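Side-chain contacts in putative polyprenyl synthetase (Streptomyces coelicolor, PDB 3NF2), which probably builds isoprenoid chains as a prenyltransferase of the FPP/GGPP synthase family, joining isoprenyl diphosphate units with the help of magnesium: residues 87-92 against 154-159; 195-200 against 204-209; 231-234 against 239-242; 261-266 against 296-301. All coordinates share one frame; numbering follows the deposited sequence.

Contact 1 of 4, residues 87-92 against 154-159; sequences HNFSLL and SLIDGQ. With SO4 (sulfate ion), chain B.
Phe89 and Ile156 meet where helices 77-98 and 139-165 pass each other inside the all-alpha isoprenoid synthase fold, just ahead of the aspartate-rich DDxxD motif that starts at Asp94. The ring of Phe89 turns its edge to Ile156, with CZ 4.5 Å from CD1 in a loose apolar touch, while its flat side is stacked on Phe126; Asp123 and Met31 of the second subunit pack against Phe89 and Ile156. Ser90 CB and Leu155 CB point at each other across the gap. Ser90 OG is swung anti to the backbone N (chi1 -177°) and stands 4.1 Å from Leu155 CD2, its polar need met weakly by Asp94 rather than across the interface. The CB of His87 points away from helix 139-165, and Leu91 CG lies over one face of its ring, 3.9 Å above the plane. The sulfate near its edge is also held by Lys55, Arg58 and Arg104, a set consistent with the family's isopentenyl diphosphate site. Replacing His87 by an alanine is likely to leave the anion without its imidazole donor and Leu91 without the ring it lies against. The link is weak: His87 NE2 donates to sulfate O3 over 3.4 Å, with 150° at the hydrogen.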
loop_
_atom_site.group_PDB
_atom_site.type_symbol
_atom_site.label_atom_id
_atom_site.label_comp_id
_atom_site.label_asym_id
_atom_site.label_seq_id
_atom_site.Cartn_x
_atom_site.Cartn_y
_atom_site.Cartn_z
ATOM N N HIS A 87 -8.209 5.883 -4.049
ATOM C CA HIS A 87 -8.898 5.415 -5.249
ATOM C C HIS A 87 -7.920 5.015 -6.339
ATOM O O HIS A 87 -8.041 3.939 -6.911
ATOM C CB HIS A 87 -9.864 6.473 -5.792
ATOM C CG HIS A 87 -10.411 6.151 -7.148
ATOM N ND1 HIS A 87 -11.270 5.095 -7.372
ATOM C CD2 HIS A 87 -10.221 6.743 -8.350
ATOM C CE1 HIS A 87 -11.581 5.049 -8.655
ATOM N NE2 HIS A 87 -10.966 6.043 -9.271
ATOM N N ASN A 88 -6.945 5.877 -6.607
ATOM C CA ASN A 88 -5.995 5.641 -7.689
ATOM C C ASN A 88 -4.918 4.591 -7.386
ATOM O O ASN A 88 -4.469 3.884 -8.290
ATOM C CB ASN A 88 -5.400 6.959 -8.161
ATOM C CG ASN A 88 -6.399 7.780 -8.949
ATOM O OD1 ASN A 88 -6.604 7.555 -10.151
ATOM N ND2 ASN A 88 -7.034 8.730 -8.281
ATOM N N PHE A 89 -4.542 4.484 -6.113
ATOM C CA PHE A 89 -3.717 3.381 -5.598
ATOM C C PHE A 89 -4.411 2.063 -5.874
ATOM O O PHE A 89 -3.791 1.098 -6.322
ATOM C CB PHE A 89 -3.454 3.589 -4.086
ATOM C CG PHE A 89 -3.626 2.343 -3.222
ATOM C CD1 PHE A 89 -4.754 2.194 -2.415
ATOM C CD2 PHE A 89 -2.640 1.351 -3.173
ATOM C CE1 PHE A 89 -4.924 1.061 -1.598
ATOM C CE2 PHE A 89 -2.794 0.217 -2.355
ATOM C CZ PHE A 89 -3.941 0.070 -1.572
ATOM N N SER A 90 -5.713 2.042 -5.623
ATOM C CA SER A 90 -6.525 0.875 -5.870
ATOM C C SER A 90 -6.532 0.518 -7.363
ATOM O O SER A 90 -6.345 -0.639 -7.704
ATOM C CB SER A 90 -7.934 1.105 -5.329
ATOM O OG SER A 90 -8.743 -0.037 -5.494
ATOM N N LEU A 91 -6.680 1.507 -8.242
ATOM C CA LEU A 91 -6.688 1.253 -9.682
ATOM C C LEU A 91 -5.365 0.683 -10.183
ATOM O O LEU A 91 -5.345 -0.318 -10.902
ATOM C CB LEU A 91 -6.994 2.533 -10.469
ATOM C CG LEU A 91 -8.330 3.253 -10.317
ATOM C CD1 LEU A 91 -8.401 4.399 -11.325
ATOM C CD2 LEU A 91 -9.500 2.286 -10.506
ATOM N N LEU A 92 -4.273 1.340 -9.800
ATOM C CA LEU A 92 -2.928 0.954 -10.213
ATOM C C LEU A 92 -2.645 -0.509 -9.897
ATOM O O LEU A 92 -2.195 -1.260 -10.753
ATOM C CB LEU A 92 -1.891 1.850 -9.529
ATOM C CG LEU A 92 -1.696 3.244 -10.129
ATOM C CD1 LEU A 92 -1.041 4.172 -9.134
ATOM C CD2 LEU A 92 -0.880 3.177 -11.403
ATOM N N SER A 154 -11.303 -2.129 3.270
ATOM C CA SER A 154 -12.481 -2.628 2.586
ATOM C C SER A 154 -12.266 -2.857 1.099
ATOM O O SER A 154 -12.634 -3.905 0.597
ATOM C CB SER A 154 -13.661 -1.689 2.814
ATOM O OG SER A 154 -14.178 -1.865 4.117
ATOM N N LEU A 155 -11.680 -1.886 0.404
ATOM C CA LEU A 155 -11.324 -2.021 -1.015
ATOM C C LEU A 155 -10.369 -3.193 -1.264
ATOM O O LEU A 155 -10.466 -3.880 -2.287
ATOM C CB LEU A 155 -10.633 -0.741 -1.495
ATOM C CG LEU A 155 -11.464 0.504 -1.810
ATOM C CD1 LEU A 155 -10.556 1.720 -1.747
ATOM C CD2 LEU A 155 -12.083 0.383 -3.200
ATOM N N ILE A 156 -9.427 -3.392 -0.340
ATOM C CA ILE A 156 -8.504 -4.528 -0.395
ATOM C C ILE A 156 -9.297 -5.835 -0.245
ATOM O O ILE A 156 -9.091 -6.778 -1.028
ATOM C CB ILE A 156 -7.369 -4.397 0.665
ATOM C CG1 ILE A 156 -6.443 -3.226 0.316
ATOM C CG2 ILE A 156 -6.560 -5.669 0.760
ATOM C CD1 ILE A 156 -5.753 -2.616 1.529
ATOM N N ASP A 157 -10.235 -5.855 0.712
ATOM C CA ASP A 157 -11.159 -6.987 0.914
ATOM C C ASP A 157 -11.945 -7.300 -0.339
ATOM O O ASP A 157 -12.086 -8.469 -0.704
ATOM C CB ASP A 157 -12.164 -6.717 2.036
ATOM C CG ASP A 157 -11.555 -6.821 3.422
ATOM O OD1 ASP A 157 -12.260 -6.461 4.394
ATOM O OD2 ASP A 157 -10.385 -7.248 3.538
ATOM N N GLY A 158 -12.445 -6.252 -0.997
ATOM C CA GLY A 158 -13.257 -6.400 -2.199
ATOM C C GLY A 158 -12.477 -7.025 -3.328
ATOM O O GLY A 158 -12.990 -7.887 -4.035
ATOM N N GLN A 159 -11.235 -6.578 -3.474
ATOM C CA GLN A 159 -10.292 -7.162 -4.412
ATOM C C GLN A 159 -9.919 -8.617 -4.080
ATOM O O GLN A 159 -9.798 -9.440 -4.991
ATOM C CB GLN A 159 -9.047 -6.269 -4.528
ATOM C CG GLN A 159 -8.043 -6.720 -5.576
ATOM C CD GLN A 159 -8.604 -6.719 -6.987
ATOM O OE1 GLN A 159 -9.606 -6.058 -7.274
ATOM N NE2 GLN A 159 -7.948 -7.460 -7.882
HETATM S S SO4 B . -13.342 7.728 -11.769
HETATM O O1 SO4 B . -12.594 8.742 -11.024
HETATM O O2 SO4 B . -14.008 8.380 -12.895
HETATM O O3 SO4 B . -12.402 6.705 -12.241
HETATM O O4 SO4 B . -14.362 7.092 -10.924
#

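Contact 2 of 4, residues 195-200 against 204-209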
loop_
_atom_site.group_PDB
_atom_site.type_symbol
_atom_site.label_atom_id
_atom_site.label_comp_id
_atom_site.label_asym_id
_atom_site.label_seq_id
_atom_site.Cartn_x
_atom_site.Cartn_y
_atom_site.Cartn_z
ATOM N N GLY A 195 -15.188 14.986 5.059
ATOM C CA GLY A 195 -15.236 16.440 5.223
ATOM C C GLY A 195 -15.841 16.845 6.558
ATOM O O GLY A 195 -15.345 17.759 7.211
ATOM N N ALA A 196 -16.897 16.139 6.959
ATOM C CA ALA A 196 -17.611 16.392 8.208
ATOM C C ALA A 196 -16.749 16.103 9.417
ATOM O O ALA A 196 -16.744 16.878 10.379
ATOM C CB ALA A 196 -18.880 15.559 8.264
ATOM N N VAL A 197 -16.032 14.981 9.365
ATOM C CA VAL A 197 -15.073 14.607 10.400
ATOM C C VAL A 197 -13.971 15.668 10.520
ATOM O O VAL A 197 -13.543 15.998 11.630
ATOM C CB VAL A 197 -14.477 13.198 10.145
ATOM C CG1 VAL A 197 -13.413 12.859 11.167
ATOM C CG2 VAL A 197 -15.568 12.144 10.225
ATOM N N LEU A 198 -13.555 16.224 9.377
ATOM C CA LEU A 198 -12.555 17.297 9.340
ATOM C C LEU A 198 -13.099 18.621 9.893
ATOM O O LEU A 198 -12.336 19.457 10.385
ATOM C CB LEU A 198 -12.008 17.487 7.915
ATOM C CG LEU A 198 -11.038 16.422 7.376
ATOM C CD1 LEU A 198 -10.711 16.632 5.894
ATOM C CD2 LEU A 198 -9.752 16.357 8.204
ATOM N N GLY A 199 -14.419 18.793 9.813
ATOM C CA GLY A 199 -15.100 19.973 10.349
ATOM C C GLY A 199 -15.588 19.835 11.786
ATOM O O GLY A 199 -16.309 20.701 12.276
ATOM N N GLY A 200 -15.214 18.743 12.452
ATOM C CA GLY A 200 -15.492 18.556 13.882
ATOM C C GLY A 200 -16.687 17.709 14.316
ATOM O O GLY A 200 -16.931 17.580 15.521
ATOM N N ARG A 204 -21.275 9.863 15.855
ATOM C CA ARG A 204 -22.614 9.456 15.408
ATOM C C ARG A 204 -23.086 10.163 14.128
ATOM O O ARG A 204 -23.739 9.539 13.283
ATOM C CB ARG A 204 -23.645 9.628 16.530
ATOM C CG ARG A 204 -23.586 8.539 17.612
ATOM C CD ARG A 204 -24.873 8.464 18.444
ATOM N NE ARG A 204 -26.015 7.970 17.663
ATOM C CZ ARG A 204 -27.003 8.736 17.191
ATOM N NH1 ARG A 204 -27.990 8.188 16.488
ATOM N NH2 ARG A 204 -27.008 10.048 17.417
ATOM N N THR A 205 -22.771 11.430 13.994
ATOM C CA THR A 205 -23.113 12.147 12.793
ATOM C C THR A 205 -22.362 11.549 11.622
ATOM O O THR A 205 -22.874 11.426 10.540
ATOM C CB THR A 205 -22.710 13.607 12.904
ATOM O OG1 THR A 205 -23.141 14.137 14.153
ATOM C CG2 THR A 205 -23.293 14.402 11.800
ATOM N N ALA A 206 -21.108 11.221 11.837
ATOM C CA ALA A 206 -20.276 10.692 10.785
ATOM C C ALA A 206 -20.700 9.320 10.266
ATOM O O ALA A 206 -20.767 9.104 9.075
ATOM C CB ALA A 206 -18.858 10.670 11.236
ATOM N N ASP A 207 -21.047 8.419 11.171
ATOM C CA ASP A 207 -21.441 7.087 10.799
ATOM C C ASP A 207 -22.642 7.167 9.935
ATOM O O ASP A 207 -22.803 6.377 9.042
ATOM C CB ASP A 207 -21.870 6.299 12.005
ATOM C CG ASP A 207 -20.800 6.127 12.972
ATOM O OD1 ASP A 207 -19.726 6.665 12.754
ATOM O OD2 ASP A 207 -21.017 5.440 13.960
ATOM N N THR A 208 -23.533 8.070 10.256
ATOM C CA THR A 208 -24.749 8.169 9.511
ATOM C C THR A 208 -24.499 8.604 8.097
ATOM O O THR A 208 -25.073 8.106 7.179
ATOM C CB THR A 208 -25.762 9.029 10.241
ATOM O OG1 THR A 208 -26.104 8.377 11.461
ATOM C CG2 THR A 208 -26.985 9.204 9.436
ATOM N N LEU A 209 -23.607 9.538 7.932
ATOM C CA LEU A 209 -23.223 10.015 6.596
ATOM C C LEU A 209 -22.523 8.918 5.809
ATOM O O LEU A 209 -22.613 8.866 4.592
ATOM C CB LEU A 209 -22.296 11.230 6.696
ATOM C CG LEU A 209 -22.869 12.560 7.190
ATOM C CD1 LEU A 209 -21.762 13.348 7.846
ATOM C CD2 LEU A 209 -23.484 13.351 6.047
#
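Leu209 reaches across a tight helical hairpin towards Ala196, and its course shows how one branch can do the work of a whole side chain. At the start, Leu209 CB stands 5.7 Å from Ala196 CB. With CG anti to the carbonyl carbon and beside the backbone N (chi1 -70°), Leu209 CG comes to 5.1 Å from Ala196 CB. The fork then decides the matter: CD1 closes to 3.7 Å from Ala196 CB, whereas CD2 veers off and stays 5.6 Å from Ala196 CB. A second methyl pair repeats the spacing, Val197 CG2 lying 3.7 Å from Ala206 CB, where the two backbones are nearest. Helix 173-198 ends in a Schellman motif with Gly200 at C-prime, and helix 203-230 then runs back antiparallel. Helix 139-165 flanks the pair: Val197 also rests on Arg143 and Ala144, and Asp207 forms a salt bridge with Arg147. Thr208 turns its hydroxyl to its own helix, OG1 donating to Arg204 O at 3.2 Å, almost in line with the carbonyl. Aliphatic touches carry no directional bond, so the shape fit of these methyls probably governs how closely the segments pack, and the two alanines let the backbones come close.

Contact 3 of 4, residues 231-234 against 239-242; sequences GDPD and QTWS. With SO4 (sulfate ion), chain G.
Thr240 sets its methyl against Pro233 through a first torsion of 57°, which tucks OG1 between the backbone N and the carbonyl carbon and leaves CG2 anti to that carbon. The type II beta turn from Gln239 to Ser242 carries this methyl, with Trp241 left-handed at its third position. CG2 of Thr240 lies 3.8 Å from Pro233 CG, the two side chains crossing at a slant, while Asp232 occupies the N-cap position of the short helix that Pro233 begins. Gln239 has its CB pointing away and holds a sulfate between its backbone N and the end of its extended side chain. Gln239 N donates to sulfate O4 at 2.9 Å, bent to 139° at the hydrogen, and Gln239 NE2 to sulfate O2 at 2.9 Å, straighter at 155°. The loop follows the region of the second aspartate-rich motif, so the anion may echo a diphosphate, although it probably came from the crystallisation liquor. Trp241 is anchored on helix 285-297, NE1 bonding to Glu285 and the indole packing on Phe288. Between the segments a single water closes the circuit, donating to Gly231 O at 2.8 Å and accepting from Trp241 N at 2.8 Å.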
loop_
_atom_site.group_PDB
_atom_site.type_symbol
_atom_site.label_atom_id
_atom_site.label_comp_id
_atom_site.label_asym_id
_atom_site.label_seq_id
_atom_site.Cartn_x
_atom_site.Cartn_y
_atom_site.Cartn_z
ATOM N N GLY A 231 -25.668 -0.362 -21.911
ATOM C CA GLY A 231 -25.319 1.017 -22.227
ATOM C C GLY A 231 -24.972 1.245 -23.684
ATOM O O GLY A 231 -24.337 0.403 -24.324
ATOM N N ASP A 232 -25.399 2.397 -24.197
ATOM C CA ASP A 232 -25.150 2.802 -25.574
ATOM C C ASP A 232 -23.734 3.374 -25.671
ATOM O O ASP A 232 -23.375 4.232 -24.865
ATOM C CB ASP A 232 -26.198 3.849 -25.977
ATOM C CG ASP A 232 -26.026 4.356 -27.408
ATOM O OD1 ASP A 232 -25.686 3.558 -28.312
ATOM O OD2 ASP A 232 -26.259 5.565 -27.625
ATOM N N PRO A 233 -22.917 2.884 -26.641
ATOM C CA PRO A 233 -21.551 3.372 -26.933
ATOM C C PRO A 233 -21.392 4.894 -27.066
ATOM O O PRO A 233 -20.281 5.411 -26.908
ATOM C CB PRO A 233 -21.228 2.714 -28.279
ATOM C CG PRO A 233 -21.975 1.448 -28.259
ATOM C CD PRO A 233 -23.209 1.650 -27.400
ATOM N N ASP A 234 -22.491 5.593 -27.350
ATOM C CA ASP A 234 -22.492 7.048 -27.520
ATOM C C ASP A 234 -22.590 7.777 -26.178
ATOM O O ASP A 234 -22.394 8.990 -26.107
ATOM C CB ASP A 234 -23.641 7.485 -28.443
ATOM C CG ASP A 234 -23.756 6.624 -29.704
ATOM O OD1 ASP A 234 -22.778 5.927 -30.060
ATOM O OD2 ASP A 234 -24.831 6.648 -30.342
ATOM N N GLN A 239 -17.458 -0.356 -25.729
ATOM C CA GLN A 239 -18.105 -1.225 -26.727
ATOM C C GLN A 239 -19.487 -1.699 -26.255
ATOM O O GLN A 239 -19.815 -1.580 -25.068
ATOM C CB GLN A 239 -17.243 -2.461 -27.010
ATOM C CG GLN A 239 -15.787 -2.203 -27.370
ATOM C CD GLN A 239 -15.005 -3.507 -27.521
ATOM O OE1 GLN A 239 -15.242 -4.282 -28.452
ATOM N NE2 GLN A 239 -14.075 -3.756 -26.600
ATOM N N THR A 240 -20.290 -2.233 -27.180
ATOM C CA THR A 240 -21.567 -2.861 -26.816
ATOM C C THR A 240 -21.313 -4.065 -25.898
ATOM O O THR A 240 -20.349 -4.812 -26.101
ATOM C CB THR A 240 -22.397 -3.324 -28.055
ATOM O OG1 THR A 240 -21.626 -4.231 -28.853
ATOM C CG2 THR A 240 -22.842 -2.149 -28.913
ATOM N N TRP A 241 -22.172 -4.226 -24.891
ATOM C CA TRP A 241 -22.115 -5.329 -23.919
ATOM C C TRP A 241 -20.714 -5.505 -23.304
ATOM O O TRP A 241 -20.249 -6.636 -23.128
ATOM C CB TRP A 241 -22.620 -6.659 -24.535
ATOM C CG TRP A 241 -23.573 -6.489 -25.688
ATOM C CD1 TRP A 241 -23.264 -6.561 -27.016
ATOM C CD2 TRP A 241 -24.977 -6.195 -25.619
ATOM N NE1 TRP A 241 -24.381 -6.323 -27.776
ATOM C CE2 TRP A 241 -25.447 -6.094 -26.947
ATOM C CE3 TRP A 241 -25.879 -6.001 -24.565
ATOM C CZ2 TRP A 241 -26.788 -5.816 -27.254
ATOM C CZ3 TRP A 241 -27.216 -5.713 -24.871
ATOM C CH2 TRP A 241 -27.655 -5.635 -26.205
ATOM N N SER A 242 -20.064 -4.382 -22.982
ATOM C CA SER A 242 -18.639 -4.362 -22.602
ATOM C C SER A 242 -18.306 -5.276 -21.421
ATOM O O SER A 242 -17.336 -6.027 -21.484
ATOM C CB SER A 242 -18.144 -2.929 -22.332
ATOM O OG SER A 242 -18.431 -2.514 -21.000
HETATM S S SO4 G . -14.094 -1.016 -24.168
HETATM O O1 SO4 G . -13.596 -0.453 -22.912
HETATM O O2 SO4 G . -12.995 -1.569 -24.971
HETATM O O3 SO4 G . -15.093 -2.042 -23.845
HETATM O O4 SO4 G . -14.688 0.034 -24.991
HETATM O O HOH W 1 -24.307 -2.372 -24.810
#

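Contact 4 of 4, residues 261-266 against 296-301; sequences GAASER and EEAGGR. With SO4 (sulfate ion), chain F.
Glu297 lays its side chain alongside the methyl of Ala263 instead of pointing a charge at it: CB, CG, CD and OE1 are all at nearly the same range, the shortest being CG to Ala263 CB at 3.8 Å. Placing CG anti to the backbone N (chi1 -171°) and keeping the chain extended beyond it produces this sweep past one carbon. Ala263 CB also presses on backbone, 3.7 Å from Ala298 N. Its methyl meets that of Ala298 at 3.9 Å between the two CB atoms, and Ala298 CB in turn sits over Ser264 N. With side chains this small the two backbones approach to 5.2 Å between Ala263 CA and Ala298 CA. Ser264 OG takes no part, bonding instead to Ala256 O in the preceding helix. The contact thus joins the first turn of helix 262-275 to the elbow between helices 285-297 and 300-319. That elbow is a Schellman motif: Gly299 closes one helix with a positive phi that would jam a CB against the preceding carbonyl, and serves as N-cap of the next. Across the elbow, Arg301 NH1 forms a salt bridge with Glu296 OE1 at 3.1 Å, reaching it from 44° out of the carboxylate plane. The same guanidinium grips a sulfate with two nearly straight bonds, NH1 to O3 at 2.9 Å and NH2 to O1 at 2.7 Å, and makes a cation-pi contact with Trp230. A methionine in its place would probably leave Glu296 without its countercharge and Trp230 without its cation.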
loop_
_atom_site.group_PDB
_atom_site.type_symbol
_atom_site.label_atom_id
_atom_site.label_comp_id
_atom_site.label_asym_id
_atom_site.label_seq_id
_atom_site.Cartn_x
_atom_site.Cartn_y
_atom_site.Cartn_z
ATOM N N GLY A 261 -35.224 -21.485 -13.452
ATOM C CA GLY A 261 -36.084 -21.385 -14.630
ATOM C C GLY A 261 -35.229 -21.509 -15.875
ATOM O O GLY A 261 -34.003 -21.387 -15.806
ATOM N N ALA A 262 -35.873 -21.731 -17.016
ATOM C CA ALA A 262 -35.183 -22.113 -18.253
ATOM C C ALA A 262 -34.165 -21.101 -18.768
ATOM O O ALA A 262 -33.180 -21.480 -19.404
ATOM C CB ALA A 262 -36.198 -22.445 -19.348
ATOM N N ALA A 263 -34.422 -19.820 -18.518
ATOM C CA ALA A 263 -33.515 -18.756 -18.916
ATOM C C ALA A 263 -32.269 -18.798 -18.039
ATOM O O ALA A 263 -31.145 -18.773 -18.533
ATOM C CB ALA A 263 -34.208 -17.406 -18.782
ATOM N N SER A 264 -32.500 -18.893 -16.736
ATOM C CA SER A 264 -31.440 -18.966 -15.749
ATOM C C SER A 264 -30.546 -20.196 -15.921
ATOM O O SER A 264 -29.317 -20.076 -15.885
ATOM C CB SER A 264 -32.055 -18.985 -14.366
ATOM O OG SER A 264 -31.049 -19.083 -13.374
ATOM N N GLU A 265 -31.171 -21.362 -16.102
ATOM C CA GLU A 265 -30.444 -22.620 -16.276
ATOM C C GLU A 265 -29.574 -22.573 -17.524
ATOM O O GLU A 265 -28.408 -22.956 -17.483
ATOM C CB GLU A 265 -31.406 -23.819 -16.341
ATOM C CG GLU A 265 -32.308 -24.021 -15.110
ATOM C CD GLU A 265 -31.621 -24.696 -13.922
ATOM O OE1 GLU A 265 -30.596 -25.386 -14.114
ATOM O OE2 GLU A 265 -32.127 -24.546 -12.789
ATOM N N ARG A 266 -30.124 -22.080 -18.628
ATOM C CA ARG A 266 -29.372 -22.035 -19.882
ATOM C C ARG A 266 -28.210 -21.033 -19.843
ATOM O O ARG A 266 -27.123 -21.299 -20.379
ATOM C CB ARG A 266 -30.301 -21.763 -21.066
ATOM C CG ARG A 266 -29.610 -21.809 -22.434
ATOM C CD ARG A 266 -28.874 -23.135 -22.662
ATOM N NE ARG A 266 -28.070 -23.084 -23.876
ATOM C CZ ARG A 266 -27.147 -23.979 -24.214
ATOM N NH1 ARG A 266 -26.477 -23.826 -25.345
ATOM N NH2 ARG A 266 -26.889 -25.018 -23.424
ATOM N N GLU A 296 -31.940 -10.670 -19.070
ATOM C CA GLU A 296 -33.223 -9.988 -18.978
ATOM C C GLU A 296 -34.406 -10.956 -18.772
ATOM O O GLU A 296 -35.193 -10.766 -17.833
ATOM C CB GLU A 296 -33.450 -9.031 -20.160
ATOM C CG GLU A 296 -34.634 -8.093 -19.920
ATOM C CD GLU A 296 -34.643 -6.846 -20.790
ATOM O OE1 GLU A 296 -33.775 -6.703 -21.682
ATOM O OE2 GLU A 296 -35.535 -5.997 -20.569
ATOM N N GLU A 297 -34.502 -12.009 -19.597
ATOM C CA GLU A 297 -35.556 -13.029 -19.403
ATOM C C GLU A 297 -35.559 -13.640 -18.001
ATOM O O GLU A 297 -36.628 -13.821 -17.411
ATOM C CB GLU A 297 -35.534 -14.141 -20.470
ATOM C CG GLU A 297 -36.775 -15.071 -20.382
ATOM C CD GLU A 297 -36.797 -16.225 -21.388
ATOM O OE1 GLU A 297 -37.430 -17.261 -21.085
ATOM O OE2 GLU A 297 -36.214 -16.101 -22.483
ATOM N N ALA A 298 -34.377 -13.908 -17.442
ATOM C CA ALA A 298 -34.298 -14.468 -16.082
ATOM C C ALA A 298 -34.595 -13.452 -14.975
ATOM O O ALA A 298 -34.573 -13.792 -13.784
ATOM C CB ALA A 298 -32.945 -15.133 -15.854
ATOM N N GLY A 299 -34.868 -12.206 -15.363
ATOM C CA GLY A 299 -35.194 -11.160 -14.401
ATOM C C GLY A 299 -33.978 -10.499 -13.769
ATOM O O GLY A 299 -34.088 -9.901 -12.693
ATOM N N GLY A 300 -32.825 -10.606 -14.434
ATOM C CA GLY A 300 -31.576 -10.019 -13.941
ATOM C C GLY A 300 -31.534 -8.499 -14.002
ATOM O O GLY A 300 -31.142 -7.845 -13.036
ATOM N N ARG A 301 -31.939 -7.942 -15.139
ATOM C CA ARG A 301 -31.962 -6.496 -15.343
ATOM C C ARG A 301 -32.920 -5.800 -14.385
ATOM O O ARG A 301 -32.538 -4.856 -13.684
ATOM C CB ARG A 301 -32.380 -6.184 -16.770
ATOM C CG ARG A 301 -32.361 -4.721 -17.111
ATOM C CD ARG A 301 -32.729 -4.539 -18.551
ATOM N NE ARG A 301 -32.316 -3.242 -19.059
ATOM C CZ ARG A 301 -32.421 -2.885 -20.332
ATOM N NH1 ARG A 301 -32.921 -3.739 -21.211
ATOM N NH2 ARG A 301 -32.006 -1.689 -20.727
HETATM S S SO4 F . -32.758 -1.490 -24.357
HETATM O O1 SO4 F . -32.298 -0.711 -23.210
HETATM O O2 SO4 F . -31.701 -1.553 -25.364
HETATM O O3 SO4 F . -33.090 -2.844 -23.924
HETATM O O4 SO4 F . -33.945 -0.852 -24.923
#

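How the contacts relate
Contacts 1 and 3 probably lie near the diphosphate-binding region, while contacts 2 and 4 join helix ends farther out. Contact 1 lies deepest, its centre about 9 Å from the chain centre, and its sulfate probably marks one diphosphate position; the sulfate of contact 3 sits near the second aspartate-rich region. The centres of contacts 1 and 3 are about 25 Å apart. Contact 2 closes the far end of the helix that leads towards contact 3, their centres about 38 Å apart on opposite sides of the chain centre. Contact 4 is the most peripheral, yet its nearest atoms come within about 7 Å of contact 3; helix 285-297 joins them, ending in contact 4 and carrying the residues on which Trp241 packs.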